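Local coordinates for protein extracellular invertase (Aspergillus kawachii, PDB 5XH8) that probably hydrolyses sucrose as a family 32 beta-fructofuranosidase and also transfers fructosyl units efficiently, a route to fructooligosaccharides such as 1-kestose, at residues W125-Q136 and N165-Y173. Residues are numbered along the deposited sequence; the frame is centred on the assembly and turned at random.
Sequences WSIPYTRGSETQ and NVTAFRDPY
Glu134 reaches from one blade of the GH32 beta-propeller to the first strand of the next, and its carboxylate grips Phe169 and Arg170 at once. Glu134 OE2 takes a nearly straight salt bridge from Arg170 NH1 (2.8 Å, 171° at the hydrogen). The oxygen lies in the guanidinium plane, yet carboxylate and guanidinium are turned 58° apart. Arg170 NH2 forms a second salt bridge, to Glu248, and a water links NH2 to the backbone N of Trp125. The other carboxylate oxygen, Glu134 OE1, accepts two bonds: Phe169 N comes from the syn side at 2.8 Å, well out of the carboxylate plane, while Tyr129 OH arrives on the anti side at 2.6 Å. These bonds hold the carboxylate's rotation. Tyr129 turns one ring face to Val166, whose CG2 stands over its centre, 3.4 Å from the centroid, a CH-pi contact. Farther along, Gln136 bends at chi2 to turn its amide back to Phe169, the amide steeply inclined to the phenyl ring. Gln136 OE1 is hydrogen-bonded to Thr116 OG1 and touches the Pro172 ring. Asp171, between Arg170 and Pro172, is the aspartate of an Arg-Asp-Pro sequence familiar in GH32 enzymes. Gln136 NE2 donates to Phe169 O at 3.0 Å from above the carbonyl plane, 44° out of it.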
# COMPACT_ATOMS: atom_id res chain seq x y z
N TRP A 125 -2.13 20.04 -2.19
CA TRP A 125 -2.75 20.44 -0.94
C TRP A 125 -4.17 21.03 -1.11
O TRP A 125 -5.00 20.87 -0.22
CB TRP A 125 -1.86 21.42 -0.14
CG TRP A 125 -1.60 22.73 -0.82
CD1 TRP A 125 -0.51 23.07 -1.55
CD2 TRP A 125 -2.45 23.88 -0.81
NE1 TRP A 125 -0.61 24.34 -2.02
CE2 TRP A 125 -1.80 24.87 -1.58
CE3 TRP A 125 -3.70 24.17 -0.25
CZ2 TRP A 125 -2.36 26.14 -1.81
CZ3 TRP A 125 -4.26 25.43 -0.48
CH2 TRP A 125 -3.59 26.39 -1.26
N SER A 126 -4.40 21.68 -2.25
CA SER A 126 -5.65 22.38 -2.53
C SER A 126 -6.80 21.51 -3.01
O SER A 126 -7.88 22.02 -3.16
CB SER A 126 -5.41 23.45 -3.60
OG SER A 126 -5.10 22.90 -4.86
N ILE A 127 -6.55 20.23 -3.29
CA ILE A 127 -7.60 19.33 -3.82
C ILE A 127 -7.76 18.13 -2.91
O ILE A 127 -6.90 17.88 -2.06
CB ILE A 127 -7.29 18.87 -5.26
CG1 ILE A 127 -5.95 18.10 -5.34
CG2 ILE A 127 -7.34 20.06 -6.20
CD1 ILE A 127 -5.70 17.45 -6.70
N PRO A 128 -8.86 17.36 -3.09
CA PRO A 128 -8.97 16.17 -2.24
C PRO A 128 -7.81 15.19 -2.47
O PRO A 128 -7.31 15.06 -3.60
CB PRO A 128 -10.33 15.56 -2.65
CG PRO A 128 -11.12 16.75 -3.17
CD PRO A 128 -10.10 17.62 -3.86
N TYR A 129 -7.38 14.54 -1.40
CA TYR A 129 -6.26 13.61 -1.48
C TYR A 129 -6.72 12.22 -1.95
O TYR A 129 -7.70 11.67 -1.44
CB TYR A 129 -5.63 13.51 -0.10
CG TYR A 129 -4.29 12.86 -0.08
CD1 TYR A 129 -3.14 13.60 -0.38
CD2 TYR A 129 -4.16 11.51 0.18
CE1 TYR A 129 -1.89 13.00 -0.36
CE2 TYR A 129 -2.92 10.90 0.20
CZ TYR A 129 -1.78 11.65 -0.07
OH TYR A 129 -0.54 11.04 -0.02
N THR A 130 -6.03 11.64 -2.92
CA THR A 130 -6.31 10.26 -3.34
C THR A 130 -5.59 9.30 -2.41
O THR A 130 -4.38 9.34 -2.30
CB THR A 130 -5.85 10.02 -4.77
OG1 THR A 130 -6.56 10.92 -5.59
CG2 THR A 130 -6.13 8.58 -5.25
N ARG A 131 -6.34 8.44 -1.75
CA ARG A 131 -5.82 7.43 -0.83
C ARG A 131 -4.71 6.61 -1.49
O ARG A 131 -4.85 6.17 -2.63
CB ARG A 131 -6.96 6.50 -0.38
CG ARG A 131 -6.58 5.41 0.63
CD ARG A 131 -6.52 5.96 2.03
NE ARG A 131 -6.21 4.92 2.99
CZ ARG A 131 -7.08 4.04 3.48
NH1 ARG A 131 -8.35 4.02 3.08
NH2 ARG A 131 -6.67 3.14 4.36
N GLY A 132 -3.60 6.42 -0.79
CA GLY A 132 -2.49 5.64 -1.32
C GLY A 132 -1.69 6.31 -2.43
O GLY A 132 -0.83 5.66 -3.03
N SER A 133 -1.91 7.59 -2.72
CA SER A 133 -1.12 8.25 -3.77
C SER A 133 0.41 8.30 -3.42
O SER A 133 1.25 8.16 -4.31
CB SER A 133 -1.72 9.61 -4.18
OG SER A 133 -1.83 10.46 -3.09
N GLU A 134 0.74 8.43 -2.13
CA GLU A 134 2.11 8.52 -1.66
C GLU A 134 2.38 7.47 -0.56
O GLU A 134 1.73 7.47 0.51
CB GLU A 134 2.39 9.93 -1.14
CG GLU A 134 2.16 11.04 -2.17
CD GLU A 134 2.16 12.41 -1.54
OE1 GLU A 134 1.43 12.58 -0.53
OE2 GLU A 134 2.89 13.30 -2.05
N THR A 135 3.31 6.57 -0.84
CA THR A 135 3.79 5.60 0.14
C THR A 135 5.29 5.82 0.30
O THR A 135 5.91 6.56 -0.48
CB THR A 135 3.49 4.16 -0.30
OG1 THR A 135 4.11 3.89 -1.56
CG2 THR A 135 1.99 3.93 -0.46
N GLN A 136 5.88 5.22 1.32
CA GLN A 136 7.33 5.32 1.52
C GLN A 136 7.93 3.93 1.38
O GLN A 136 7.50 2.99 2.07
CB GLN A 136 7.68 5.98 2.86
CG GLN A 136 6.68 7.02 3.36
CD GLN A 136 6.49 8.17 2.40
OE1 GLN A 136 7.42 8.60 1.72
NE2 GLN A 136 5.26 8.69 2.35
N ASN A 165 -6.69 12.70 7.03
CA ASN A 165 -7.02 13.29 5.75
C ASN A 165 -5.90 14.28 5.40
O ASN A 165 -5.99 15.52 5.63
CB ASN A 165 -8.38 13.97 5.86
CG ASN A 165 -8.83 14.59 4.55
OD1 ASN A 165 -8.28 14.34 3.49
ND2 ASN A 165 -9.86 15.41 4.64
N VAL A 166 -4.80 13.72 4.90
CA VAL A 166 -3.61 14.51 4.61
C VAL A 166 -3.72 15.42 3.38
O VAL A 166 -4.39 15.08 2.41
CB VAL A 166 -2.38 13.61 4.45
CG1 VAL A 166 -2.07 12.91 5.77
CG2 VAL A 166 -2.56 12.62 3.29
N THR A 167 -3.03 16.57 3.43
CA THR A 167 -2.82 17.43 2.27
C THR A 167 -1.71 16.90 1.36
O THR A 167 -1.71 17.17 0.15
CB THR A 167 -2.41 18.85 2.68
OG1 THR A 167 -1.39 18.81 3.68
CG2 THR A 167 -3.63 19.64 3.20
N ALA A 168 -0.77 16.19 1.99
CA ALA A 168 0.45 15.67 1.42
C ALA A 168 1.07 14.77 2.46
O ALA A 168 0.85 14.96 3.67
CB ALA A 168 1.43 16.80 1.10
N PHE A 169 1.88 13.82 1.98
CA PHE A 169 2.54 12.85 2.84
C PHE A 169 3.80 12.29 2.15
O PHE A 169 3.80 11.18 1.62
CB PHE A 169 1.55 11.74 3.19
CG PHE A 169 2.03 10.81 4.26
CD1 PHE A 169 2.12 11.24 5.57
CD2 PHE A 169 2.33 9.51 3.97
CE1 PHE A 169 2.57 10.39 6.56
CE2 PHE A 169 2.76 8.64 4.96
CZ PHE A 169 2.87 9.08 6.26
N ARG A 170 4.88 13.08 2.17
CA ARG A 170 6.04 12.76 1.34
C ARG A 170 7.33 13.34 1.87
O ARG A 170 7.34 14.03 2.90
CB ARG A 170 5.78 13.24 -0.09
CG ARG A 170 5.40 14.71 -0.22
CD ARG A 170 5.43 15.16 -1.69
NE ARG A 170 5.00 16.55 -1.83
CZ ARG A 170 3.73 16.98 -1.94
NH1 ARG A 170 2.70 16.12 -2.01
NH2 ARG A 170 3.49 18.30 -2.00
N ASP A 171 8.41 13.03 1.15
CA ASP A 171 9.75 13.59 1.37
C ASP A 171 10.35 13.11 2.71
O ASP A 171 10.80 13.92 3.52
CB ASP A 171 9.76 15.12 1.33
CG ASP A 171 9.06 15.70 0.11
OD1 ASP A 171 9.00 15.04 -0.94
OD2 ASP A 171 8.58 16.87 0.24
N PRO A 172 10.37 11.80 2.93
CA PRO A 172 10.89 11.31 4.20
C PRO A 172 12.34 11.73 4.40
O PRO A 172 13.17 11.61 3.45
CB PRO A 172 10.75 9.79 4.08
CG PRO A 172 10.76 9.53 2.60
CD PRO A 172 10.00 10.68 2.03
N TYR A 173 12.63 12.24 5.60
CA TYR A 173 13.96 12.71 5.98
C TYR A 173 14.45 11.92 7.20
O TYR A 173 13.96 12.12 8.32
CB TYR A 173 13.95 14.21 6.26
CG TYR A 173 15.34 14.79 6.32
CD1 TYR A 173 15.98 15.26 5.16
CD2 TYR A 173 16.04 14.84 7.52
CE1 TYR A 173 17.27 15.77 5.20
CE2 TYR A 173 17.35 15.33 7.58
CZ TYR A 173 17.97 15.80 6.41
OH TYR A 173 19.27 16.30 6.46
O HOH W 1 1.00 20.17 -2.48
O HOH W 2 -8.93 15.12 1.05